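Local atomic coordinates of glycosyl hydrolase (Rhizobium leguminosarum bv. trifolii, PDB entry 5NDX), a protein that probably hydrolyses O-glycosidic bonds as a family 39 glycoside hydrolase, being the bacterial orthologue of human alpha-L-iduronidase. Residues R89-F94 / R137-E142; A237-T242 / R297-P302; L486-E491 / V581-L586. The protein carries 2 engineered substitutions. All blocks are in the same frame, centred on the assembly; numbering follows the deposited sequence.

Contact 1 of 3, residues R89-F94 / R137-E142; sequences RLKPFF and RTWYFE. With 8U8 ((2~{R},3~{S},4~{S},5~{R},6~{S})-6-(4-methyl-2-oxidanylidene-chromen-7-yl)oxy-3,4,5-tris(oxidanyl)oxane-2-carboxylic acid), chain N.
Pro92 sets its CG-CD edge over one face of the Trp139 indole, CG 3.4 Å from the centroid of the six-membered ring and almost on the ring normal: a CH-pi contact. CG of Trp139 stands anti to the carbonyl carbon, turning the ring to receive the proline, while NE1 is held by Glu135. Phe94 CD2 touches Trp139 CZ3 at 4.0 Å. Replacing Trp139 with alanine would remove the indole, and would probably loosen Pro92 and the Phe94 ring along with the Glu135 link. Phe94 and Phe141 run alongside each other in the same direction, their ring planes 34° apart; helices 76-87 and 110-131 pack on this side. Lys91 bends at its last torsion to put NZ 2.7 Å from Thr138 OG1, an oxygen also bonded to Glu135 O. On the face opposite Phe94 and Phe141, the Phe93 ring crosses Tyr140 obliquely, and Tyr140 lies under the ligand's fused rings, CZ 3.4 Å from 8U8 C11. Between the strands, Phe94 N gives Tyr140 O a nearly straight bond of 2.8 Å, and Glu142 N reaches Phe94 O. Such paired parallel strands build a TIM barrel, here beside a ligand pocket at the strands' N-terminal ends.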
loop_
_atom_site.group_PDB
_atom_site.type_symbol
_atom_site.label_atom_id
_atom_site.label_comp_id
_atom_site.label_asym_id
_atom_site.label_seq_id
_atom_site.Cartn_x
_atom_site.Cartn_y
_atom_site.Cartn_z
ATOM N N ARG A 89 4.175 -3.213 -12.318
ATOM C CA ARG A 89 3.043 -4.056 -11.999
ATOM C C ARG A 89 2.059 -3.356 -11.095
ATOM O O ARG A 89 1.532 -3.938 -10.178
ATOM C CB ARG A 89 3.521 -5.399 -11.399
ATOM C CG ARG A 89 4.596 -6.100 -12.268
ATOM C CD ARG A 89 4.891 -7.529 -11.791
ATOM N NE ARG A 89 5.532 -7.546 -10.458
ATOM C CZ ARG A 89 6.851 -7.543 -10.214
ATOM N NH1 ARG A 89 7.720 -7.513 -11.216
ATOM N NH2 ARG A 89 7.315 -7.566 -8.955
ATOM N N LEU A 90 1.822 -2.085 -11.351
ATOM C CA LEU A 90 0.844 -1.310 -10.627
ATOM C C LEU A 90 -0.236 -0.881 -11.618
ATOM O O LEU A 90 0.040 -0.722 -12.799
ATOM C CB LEU A 90 1.520 -0.137 -9.974
ATOM C CG LEU A 90 2.503 -0.609 -8.876
ATOM C CD1 LEU A 90 3.461 0.496 -8.504
ATOM C CD2 LEU A 90 1.768 -1.140 -7.642
ATOM N N LYS A 91 -1.449 -0.714 -11.118
ATOM C CA LYS A 91 -2.582 -0.272 -11.895
ATOM C C LYS A 91 -3.093 1.034 -11.381
ATOM O O LYS A 91 -3.146 1.236 -10.189
ATOM C CB LYS A 91 -3.699 -1.304 -11.786
ATOM C CG LYS A 91 -3.254 -2.681 -12.317
ATOM C CD LYS A 91 -4.212 -3.771 -11.989
ATOM C CE LYS A 91 -3.685 -5.156 -12.417
ATOM N NZ LYS A 91 -3.565 -5.163 -13.881
ATOM N N PRO A 92 -3.560 1.912 -12.276
ATOM C CA PRO A 92 -4.140 3.124 -11.749
ATOM C C PRO A 92 -5.564 2.946 -11.188
ATOM O O PRO A 92 -6.424 2.279 -11.784
ATOM C CB PRO A 92 -4.131 4.049 -12.963
ATOM C CG PRO A 92 -4.193 3.138 -14.107
ATOM C CD PRO A 92 -3.304 2.018 -13.723
ATOM N N PHE A 93 -5.780 3.558 -10.036
ATOM C CA PHE A 93 -7.109 3.847 -9.533
ATOM C C PHE A 93 -7.273 5.278 -10.045
ATOM O O PHE A 93 -6.800 6.225 -9.427
ATOM C CB PHE A 93 -7.139 3.708 -8.005
ATOM C CG PHE A 93 -8.481 3.889 -7.362
ATOM C CD1 PHE A 93 -9.651 4.057 -8.084
ATOM C CD2 PHE A 93 -8.561 3.906 -5.964
ATOM C CE1 PHE A 93 -10.870 4.246 -7.443
ATOM C CE2 PHE A 93 -9.772 4.103 -5.327
ATOM C CZ PHE A 93 -10.939 4.244 -6.065
ATOM N N PHE A 94 -7.844 5.368 -11.258
ATOM C CA PHE A 94 -7.692 6.499 -12.171
ATOM C C PHE A 94 -8.795 7.511 -11.881
ATOM O O PHE A 94 -9.949 7.300 -12.269
ATOM C CB PHE A 94 -7.813 6.000 -13.635
ATOM C CG PHE A 94 -7.256 6.940 -14.673
ATOM C CD1 PHE A 94 -7.723 8.240 -14.806
ATOM C CD2 PHE A 94 -6.285 6.511 -15.552
ATOM C CE1 PHE A 94 -7.186 9.092 -15.765
ATOM C CE2 PHE A 94 -5.753 7.364 -16.513
ATOM C CZ PHE A 94 -6.214 8.646 -16.623
ATOM N N ARG A 137 -9.202 -3.020 -18.545
ATOM C CA ARG A 137 -10.303 -3.561 -17.821
ATOM C C ARG A 137 -9.937 -3.959 -16.394
ATOM O O ARG A 137 -10.834 -4.255 -15.667
ATOM C CB ARG A 137 -10.890 -4.802 -18.543
ATOM C CG ARG A 137 -11.727 -4.431 -19.753
ATOM C CD ARG A 137 -12.216 -5.671 -20.492
ATOM N NE ARG A 137 -11.972 -5.592 -21.930
ATOM C CZ ARG A 137 -12.894 -5.489 -22.896
ATOM N NH1 ARG A 137 -14.195 -5.404 -22.629
ATOM N NH2 ARG A 137 -12.510 -5.439 -24.172
ATOM N N THR A 138 -8.653 -4.048 -16.042
ATOM C CA THR A 138 -8.235 -4.292 -14.648
ATOM C C THR A 138 -8.167 -2.982 -13.831
ATOM O O THR A 138 -7.921 -3.038 -12.603
ATOM C CB THR A 138 -6.879 -5.029 -14.550
ATOM O OG1 THR A 138 -5.814 -4.166 -14.986
ATOM C CG2 THR A 138 -6.889 -6.432 -15.338
ATOM N N TRP A 139 -8.405 -1.823 -14.476
ATOM C CA TRP A 139 -8.320 -0.541 -13.798
ATOM C C TRP A 139 -9.666 -0.199 -13.190
ATOM O O TRP A 139 -10.641 -0.885 -13.476
ATOM C CB TRP A 139 -7.902 0.549 -14.725
ATOM C CG TRP A 139 -6.557 0.387 -15.348
ATOM C CD1 TRP A 139 -5.707 -0.644 -15.219
ATOM C CD2 TRP A 139 -5.960 1.295 -16.274
ATOM N NE1 TRP A 139 -4.582 -0.439 -16.004
ATOM C CE2 TRP A 139 -4.713 0.762 -16.646
ATOM C CE3 TRP A 139 -6.326 2.561 -16.766
ATOM C CZ2 TRP A 139 -3.856 1.413 -17.522
ATOM C CZ3 TRP A 139 -5.456 3.214 -17.635
ATOM C CH2 TRP A 139 -4.252 2.641 -18.007
ATOM N N TYR A 140 -9.689 0.784 -12.279
ATOM C CA TYR A 140 -10.939 1.392 -11.798
ATOM C C TYR A 140 -10.853 2.872 -12.096
ATOM O O TYR A 140 -9.802 3.453 -11.956
ATOM C CB TYR A 140 -11.202 1.127 -10.308
ATOM C CG TYR A 140 -11.403 -0.331 -10.032
ATOM C CD1 TYR A 140 -10.324 -1.173 -9.857
ATOM C CD2 TYR A 140 -12.673 -0.885 -10.015
ATOM C CE1 TYR A 140 -10.509 -2.548 -9.678
ATOM C CE2 TYR A 140 -12.877 -2.263 -9.796
ATOM C CZ TYR A 140 -11.801 -3.100 -9.664
ATOM O OH TYR A 140 -12.005 -4.480 -9.463
ATOM N N PHE A 141 -11.967 3.456 -12.537
ATOM C CA PHE A 141 -12.061 4.879 -12.808
ATOM C C PHE A 141 -12.950 5.497 -11.774
ATOM O O PHE A 141 -13.936 4.892 -11.374
ATOM C CB PHE A 141 -12.639 5.136 -14.197
ATOM C CG PHE A 141 -11.735 4.686 -15.282
ATOM C CD1 PHE A 141 -10.748 5.544 -15.762
ATOM C CD2 PHE A 141 -11.779 3.377 -15.724
ATOM C CE1 PHE A 141 -9.862 5.116 -16.747
ATOM C CE2 PHE A 141 -10.881 2.929 -16.682
ATOM C CZ PHE A 141 -9.933 3.807 -17.192
ATOM N N GLU A 142 -12.585 6.704 -11.365
ATOM C CA GLU A 142 -13.267 7.418 -10.289
ATOM C C GLU A 142 -13.499 8.858 -10.656
ATOM O O GLU A 142 -12.714 9.458 -11.394
ATOM C CB GLU A 142 -12.396 7.445 -9.007
ATOM C CG GLU A 142 -13.234 7.601 -7.769
ATOM C CD GLU A 142 -12.429 7.675 -6.486
ATOM O OE1 GLU A 142 -11.239 7.973 -6.569
ATOM O OE2 GLU A 142 -13.000 7.471 -5.408
HETATM C C15 8U8 N . -12.430 0.937 -6.655
HETATM C C13 8U8 N . -12.825 -0.400 -6.566
HETATM C C14 8U8 N . -14.156 -0.747 -6.761
HETATM C C16 8U8 N . -14.536 -2.082 -6.750
HETATM O O9 8U8 N . -15.720 -2.367 -6.869
HETATM O O8 8U8 N . -13.627 -3.055 -6.474
HETATM C C11 8U8 N . -12.322 -2.741 -6.332
HETATM C C10 8U8 N . -11.473 -3.806 -6.159
HETATM C C12 8U8 N . -11.893 -1.423 -6.364
HETATM C C7 8U8 N . -10.524 -1.191 -6.224
HETATM C C8 8U8 N . -9.661 -2.265 -6.039
HETATM C C9 8U8 N . -10.120 -3.585 -6.015
HETATM O O2 8U8 N . -9.223 -4.609 -5.848
HETATM C C5 8U8 N . -9.597 -5.947 -6.271
HETATM O O1 8U8 N . -10.255 -6.444 -5.092
HETATM C C1 8U8 N . -10.659 -7.832 -5.069
HETATM C C6 8U8 N . -11.757 -8.132 -6.150
HETATM O O7 8U8 N . -12.484 -7.199 -6.548
HETATM O O6 8U8 N . -11.795 -9.287 -6.600
HETATM C C2 8U8 N . -9.388 -8.647 -5.293
HETATM O O5 8U8 N . -9.643 -10.086 -5.261
HETATM C C3 8U8 N . -8.725 -8.240 -6.629
HETATM O O4 8U8 N . -7.522 -8.953 -6.742
HETATM C C4 8U8 N . -8.388 -6.748 -6.609
HETATM O O3 8U8 N . -7.871 -6.308 -7.867
#

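Contact 2 of 3, residues A237-T242 / R297-P302; sequences AIVDRT and RRIIAP. With SO4 (sulfate ion), chain E.
Two neighbouring helices of the outer layer of the TIM barrel meet here: helix 235-252, which follows strand 216-219, and helix 282-300, which follows strand 261-263. The backbones come nearest at Val239 and Ile299, whose CA atoms are 7.5 Å apart, and the interactions fall into an ionic and an apolar group.

The ionic group is the salt bridge between Asp240 and Arg298. The arginine comes end-on, both terminal nitrogens converging on the single oxygen OD1. Arg298 NH2 gives the shorter, straighter bond to Asp240 OD1, 2.7 Å with an N-H...O angle of 161°, and meets it nearly along the C-O axis. Arg298 NH1 meets Asp240 OD1 at 3.1 Å, from above the carboxylate plane. OD1 lies in the guanidinium plane, and the two flat groups are 67° apart. Because both bonds end on one oxygen, the grip probably leaves the rotation of the carboxylate less fixed. A bend at chi3 (56°) brings the guanidinium round to this position, and NH1 has a further, weak bond to Asn236 O. One residue earlier, Arg297 turns to other partners: its NH1 binds sulfate O4 at 2.6 Å and also pairs with Asp391, while NE pairs with Glu293. The sulfate probably came from the crystallisation liquor.

The apolar group lies beside the bridge. Val239 and Ile299 meet end to end, CG1 to CG1 at 3.8 Å, and Thr242 CG2 touches Ile299 CD1 more loosely at about a right angle. Thr242 OG1 is turned to its own helix, bonding to Ile238 O, a carbonyl that also accepts from Thr242 N. One atom serves both groups: Val239 CG1, anti to its backbone N, packs against Ile299 and also lies 3.6 Å above the centre of the Arg298 guanidinium.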
loop_
_atom_site.group_PDB
_atom_site.type_symbol
_atom_site.label_atom_id
_atom_site.label_comp_id
_atom_site.label_asym_id
_atom_site.label_seq_id
_atom_site.Cartn_x
_atom_site.Cartn_y
_atom_site.Cartn_z
ATOM N N ALA A 237 -14.231 4.924 14.726
ATOM C CA ALA A 237 -15.180 5.874 14.151
ATOM C C ALA A 237 -15.129 5.909 12.629
ATOM O O ALA A 237 -16.086 6.329 11.980
ATOM C CB ALA A 237 -15.006 7.272 14.749
ATOM N N ILE A 238 -14.015 5.480 12.048
ATOM C CA ILE A 238 -13.935 5.353 10.602
ATOM C C ILE A 238 -14.991 4.352 10.139
ATOM O O ILE A 238 -15.744 4.627 9.232
ATOM C CB ILE A 238 -12.535 4.918 10.119
ATOM C CG1 ILE A 238 -11.496 6.018 10.417
ATOM C CG2 ILE A 238 -12.556 4.591 8.627
ATOM C CD1 ILE A 238 -10.041 5.545 10.261
ATOM N N VAL A 239 -15.025 3.196 10.772
ATOM C CA VAL A 239 -16.041 2.188 10.505
ATOM C C VAL A 239 -17.463 2.703 10.873
ATOM O O VAL A 239 -18.415 2.447 10.137
ATOM C CB VAL A 239 -15.752 0.896 11.265
ATOM C CG1 VAL A 239 -16.976 -0.026 11.243
ATOM C CG2 VAL A 239 -14.552 0.213 10.647
ATOM N N ASP A 240 -17.596 3.424 11.977
ATOM C CA ASP A 240 -18.904 3.972 12.367
ATOM C C ASP A 240 -19.439 4.907 11.284
ATOM O O ASP A 240 -20.612 4.786 10.883
ATOM C CB ASP A 240 -18.855 4.728 13.706
ATOM C CG ASP A 240 -18.463 3.841 14.863
ATOM O OD1 ASP A 240 -18.613 2.605 14.768
ATOM O OD2 ASP A 240 -17.967 4.382 15.871
ATOM N N ARG A 241 -18.605 5.822 10.798
ATOM C CA ARG A 241 -19.093 6.741 9.785
ATOM C C ARG A 241 -19.387 6.051 8.463
ATOM O O ARG A 241 -20.328 6.441 7.781
ATOM C CB ARG A 241 -18.206 7.976 9.625
ATOM C CG ARG A 241 -18.153 8.839 10.911
ATOM C CD ARG A 241 -17.534 10.193 10.606
ATOM N NE ARG A 241 -16.242 10.020 9.956
ATOM C CZ ARG A 241 -15.117 9.751 10.598
ATOM N NH1 ARG A 241 -15.107 9.659 11.920
ATOM N NH2 ARG A 241 -13.981 9.596 9.904
ATOM N N THR A 242 -18.624 5.011 8.120
ATOM C CA THR A 242 -18.878 4.237 6.902
ATOM C C THR A 242 -20.242 3.532 6.972
ATOM O O THR A 242 -20.991 3.518 5.991
ATOM C CB THR A 242 -17.729 3.225 6.628
ATOM O OG1 THR A 242 -16.493 3.952 6.574
ATOM C CG2 THR A 242 -17.943 2.467 5.304
ATOM N N ARG A 297 -13.713 -7.316 10.726
ATOM C CA ARG A 297 -14.547 -7.864 11.774
ATOM C C ARG A 297 -15.945 -7.176 11.872
ATOM O O ARG A 297 -16.925 -7.837 12.134
ATOM C CB ARG A 297 -13.810 -7.785 13.091
ATOM C CG ARG A 297 -14.631 -8.203 14.322
ATOM C CD ARG A 297 -13.775 -8.309 15.567
ATOM N NE ARG A 297 -12.839 -7.167 15.659
ATOM C CZ ARG A 297 -13.133 -5.950 16.109
ATOM N NH1 ARG A 297 -14.320 -5.677 16.629
ATOM N NH2 ARG A 297 -12.211 -5.008 16.073
ATOM N N ARG A 298 -16.028 -5.882 11.661
ATOM C CA ARG A 298 -17.257 -5.120 11.881
ATOM C C ARG A 298 -18.062 -4.855 10.618
ATOM O O ARG A 298 -19.262 -4.550 10.717
ATOM C CB ARG A 298 -16.946 -3.773 12.560
ATOM C CG ARG A 298 -16.311 -3.937 13.941
ATOM C CD ARG A 298 -16.071 -2.600 14.682
ATOM N NE ARG A 298 -17.335 -1.889 14.782
ATOM C CZ ARG A 298 -17.519 -0.572 14.809
ATOM N NH1 ARG A 298 -16.523 0.293 14.818
ATOM N NH2 ARG A 298 -18.743 -0.099 14.790
ATOM N N ILE A 299 -17.425 -4.900 9.435
ATOM C CA ILE A 299 -18.152 -4.659 8.211
ATOM C C ILE A 299 -18.284 -5.949 7.354
ATOM O O ILE A 299 -19.402 -6.339 6.995
ATOM C CB ILE A 299 -17.599 -3.480 7.389
ATOM C CG1 ILE A 299 -17.575 -2.203 8.232
ATOM C CG2 ILE A 299 -18.516 -3.207 6.193
ATOM C CD1 ILE A 299 -17.048 -0.971 7.494
ATOM N N ILE A 300 -17.166 -6.595 7.052
ATOM C CA ILE A 300 -17.133 -7.660 6.067
ATOM C C ILE A 300 -17.679 -8.951 6.636
ATOM O O ILE A 300 -18.558 -9.525 6.037
ATOM C CB ILE A 300 -15.732 -7.874 5.516
ATOM C CG1 ILE A 300 -15.287 -6.604 4.791
ATOM C CG2 ILE A 300 -15.694 -9.087 4.579
ATOM C CD1 ILE A 300 -13.831 -6.584 4.418
ATOM N N ALA A 301 -17.179 -9.391 7.787
ATOM C CA ALA A 301 -17.610 -10.631 8.363
ATOM C C ALA A 301 -19.125 -10.722 8.617
ATOM O O ALA A 301 -19.707 -11.704 8.229
ATOM C CB ALA A 301 -16.864 -10.950 9.629
ATOM N N PRO A 302 -19.744 -9.721 9.259
ATOM C CA PRO A 302 -21.204 -9.767 9.443
ATOM C C PRO A 302 -21.971 -9.337 8.217
ATOM O O PRO A 302 -23.167 -9.209 8.290
ATOM C CB PRO A 302 -21.460 -8.748 10.579
ATOM C CG PRO A 302 -20.206 -7.939 10.726
ATOM C CD PRO A 302 -19.157 -8.483 9.805
HETATM S S SO4 E . -17.348 -7.839 17.192
HETATM O O1 SO4 E . -16.780 -8.098 18.533
HETATM O O2 SO4 E . -17.180 -9.052 16.352
HETATM O O3 SO4 E . -18.787 -7.509 17.323
HETATM O O4 SO4 E . -16.673 -6.672 16.590
#

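Contact 3 of 3, residues L486-E491 / V581-L586; sequences LRRAQE and VSSAPL. Unlike the reference sequence in segment 581-586: Ser583 (reference Pro).
Glu491 is folded back on itself. Its CG stands anti to the carbonyl carbon, and a bend at chi2 (-53°) turns the chain so that its carboxylate end lies against Leu586. The two side chains cross obliquely, with Glu491 CD 3.4 Å from Leu586 CD2, a close fit of a methyl group on a carboxylate carbon. The methyl is near both carboxylate oxygens, but gives them no polar partner; OE1 finds its charge partner in Lys362, which probably offsets the charge of this buried acid. Leu586 meets it through the CD2 branch, with CG likewise anti to the carbonyl carbon.

The packing continues through Ala584, whose CB touches Glu491 CB at 3.9 Å and also approaches the carbonyl oxygen of Arg488. No hydrogen bond spans the segments; the join is made by van der Waals contact. It connects the end of helix 480-489, an excursion between strands 436-445 and 493-503 of the nine-stranded sheet, to a loop of the C-terminal domain, whose small antiparallel sheet is consistent with a fibronectin type III-like fold as in human alpha-L-iduronidase. A hydrogen bond between Ser582 OG and Val569 N, and one between the backbones of Leu586 and Tyr567, tie the loop to strand 566-572.

Ser583, a proline in the reference sequence, holds OG in the crowded position between its backbone N and carbonyl carbon (chi1 40°). That rotamer places Ser583 OG against the helix, 3.4 Å from Arg488 CB. Arg488 starts away from its own backbone N, with CG anti to it, runs straight through chi2 and then bends at a nearly eclipsed chi3 (-24°). Ser583 CB consequently lies near the plane of the guanidinium, at its edge, while the stem carbons CB and CG pass alongside the serine.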
loop_
_atom_site.group_PDB
_atom_site.type_symbol
_atom_site.label_atom_id
_atom_site.label_comp_id
_atom_site.label_asym_id
_atom_site.label_seq_id
_atom_site.Cartn_x
_atom_site.Cartn_y
_atom_site.Cartn_z
ATOM N N LEU A 486 20.904 1.465 8.333
ATOM C CA LEU A 486 19.478 1.747 8.192
ATOM C C LEU A 486 18.799 0.804 7.241
ATOM O O LEU A 486 17.673 0.349 7.504
ATOM C CB LEU A 486 19.212 3.202 7.737
ATOM C CG LEU A 486 19.659 4.324 8.682
ATOM C CD1 LEU A 486 19.238 5.648 8.110
ATOM C CD2 LEU A 486 19.147 4.228 10.108
ATOM N N ARG A 487 19.457 0.490 6.132
ATOM C CA ARG A 487 18.883 -0.421 5.159
ATOM C C ARG A 487 18.813 -1.891 5.669
ATOM O O ARG A 487 17.981 -2.676 5.166
ATOM C CB ARG A 487 19.633 -0.345 3.802
ATOM C CG ARG A 487 19.440 0.989 3.124
ATOM C CD ARG A 487 19.792 0.965 1.660
ATOM N NE ARG A 487 19.154 2.070 0.953
ATOM C CZ ARG A 487 19.757 3.214 0.688
ATOM N NH1 ARG A 487 21.030 3.401 1.020
ATOM N NH2 ARG A 487 19.088 4.177 0.089
ATOM N N ARG A 488 19.681 -2.288 6.597
ATOM C CA ARG A 488 19.507 -3.591 7.284
ATOM C C ARG A 488 18.247 -3.548 8.167
ATOM O O ARG A 488 17.415 -4.469 8.132
ATOM C CB ARG A 488 20.734 -3.958 8.114
ATOM C CG ARG A 488 20.713 -5.282 8.917
ATOM C CD ARG A 488 21.995 -5.514 9.776
ATOM N NE ARG A 488 23.211 -4.776 9.265
ATOM C CZ ARG A 488 23.888 -3.736 9.854
ATOM N NH1 ARG A 488 23.552 -3.225 11.063
ATOM N NH2 ARG A 488 24.945 -3.177 9.214
ATOM N N ALA A 489 18.101 -2.455 8.911
ATOM C CA ALA A 489 16.994 -2.286 9.824
ATOM C C ALA A 489 15.670 -2.070 9.136
ATOM O O ALA A 489 14.637 -2.371 9.754
ATOM C CB ALA A 489 17.250 -1.130 10.813
ATOM N N GLN A 490 15.663 -1.615 7.878
ATOM C CA GLN A 490 14.415 -1.229 7.243
ATOM C C GLN A 490 13.604 -2.413 6.755
ATOM O O GLN A 490 12.416 -2.248 6.481
ATOM C CB GLN A 490 14.630 -0.311 6.035
ATOM C CG GLN A 490 15.044 -1.022 4.727
ATOM C CD GLN A 490 15.341 -0.096 3.563
ATOM O OE1 GLN A 490 15.630 -0.563 2.415
ATOM N NE2 GLN A 490 15.279 1.171 3.787
ATOM N N GLU A 491 14.242 -3.580 6.636
ATOM C CA GLU A 491 13.590 -4.757 6.070
ATOM C C GLU A 491 12.780 -5.519 7.115
ATOM O O GLU A 491 13.245 -5.700 8.243
ATOM C CB GLU A 491 14.613 -5.726 5.444
ATOM C CG GLU A 491 15.492 -5.149 4.316
ATOM C CD GLU A 491 14.733 -4.487 3.174
ATOM O OE1 GLU A 491 13.523 -4.804 2.957
ATOM O OE2 GLU A 491 15.382 -3.656 2.445
ATOM N N VAL A 581 25.381 -9.607 -0.790
ATOM C CA VAL A 581 25.479 -8.169 -0.582
ATOM C C VAL A 581 24.206 -7.612 0.139
ATOM O O VAL A 581 24.219 -6.530 0.689
ATOM C CB VAL A 581 25.745 -7.627 -1.992
ATOM C CG1 VAL A 581 24.594 -6.815 -2.603
ATOM C CG2 VAL A 581 27.152 -7.068 -2.133
ATOM N N SER A 582 23.112 -8.367 0.160
ATOM C CA SER A 582 21.940 -7.997 0.935
ATOM C C SER A 582 22.201 -8.363 2.413
ATOM O O SER A 582 22.895 -9.326 2.717
ATOM C CB SER A 582 20.715 -8.711 0.349
ATOM O OG SER A 582 20.965 -10.084 0.127
ATOM N N SER A 583 21.679 -7.596 3.345
ATOM C CA SER A 583 22.013 -7.835 4.762
ATOM C C SER A 583 20.907 -8.691 5.363
ATOM O O SER A 583 21.136 -9.825 5.741
ATOM C CB SER A 583 22.282 -6.521 5.513
ATOM O OG SER A 583 21.366 -5.512 5.115
ATOM N N ALA A 584 19.690 -8.215 5.323
ATOM C CA ALA A 584 18.547 -8.985 5.806
ATOM C C ALA A 584 17.908 -9.730 4.631
ATOM O O ALA A 584 17.930 -9.229 3.524
ATOM C CB ALA A 584 17.543 -8.033 6.415
ATOM N N PRO A 585 17.348 -10.923 4.868
ATOM C CA PRO A 585 16.485 -11.615 3.903
ATOM C C PRO A 585 15.306 -10.759 3.455
ATOM O O PRO A 585 14.642 -10.121 4.289
ATOM C CB PRO A 585 15.961 -12.811 4.703
ATOM C CG PRO A 585 16.998 -13.037 5.740
ATOM C CD PRO A 585 17.440 -11.674 6.130
ATOM N N LEU A 586 15.078 -10.700 2.154
ATOM C CA LEU A 586 14.132 -9.752 1.615
ATOM C C LEU A 586 12.865 -10.484 1.350
ATOM O O LEU A 586 12.871 -11.482 0.605
ATOM C CB LEU A 586 14.651 -9.178 0.313
ATOM C CG LEU A 586 15.938 -8.369 0.438
ATOM C CD1 LEU A 586 16.606 -8.251 -0.932
ATOM C CD2 LEU A 586 15.623 -6.992 1.075
#

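The three contacts come in series along the chain, each closing before the next opens, and none touches another. Contacts 1 and 2, with centres about 25 Å apart, belong to the same TIM barrel: the first pairs adjacent strands 91-95 and 140-142 of its parallel sheet, the second pairs adjacent helices 235-252 and 282-300 of the surrounding layer. Contact 3 is about 31 Å from contact 1 and 36 Å from contact 2, centre to centre, on the opposite side of the chain's centre. It joins the beta-rich part carrying helix 480-489 to the small C-terminal sheet. Barrel core, barrel shell and domain junction are thus held separately, and only contact 1 borders a ligand pocket.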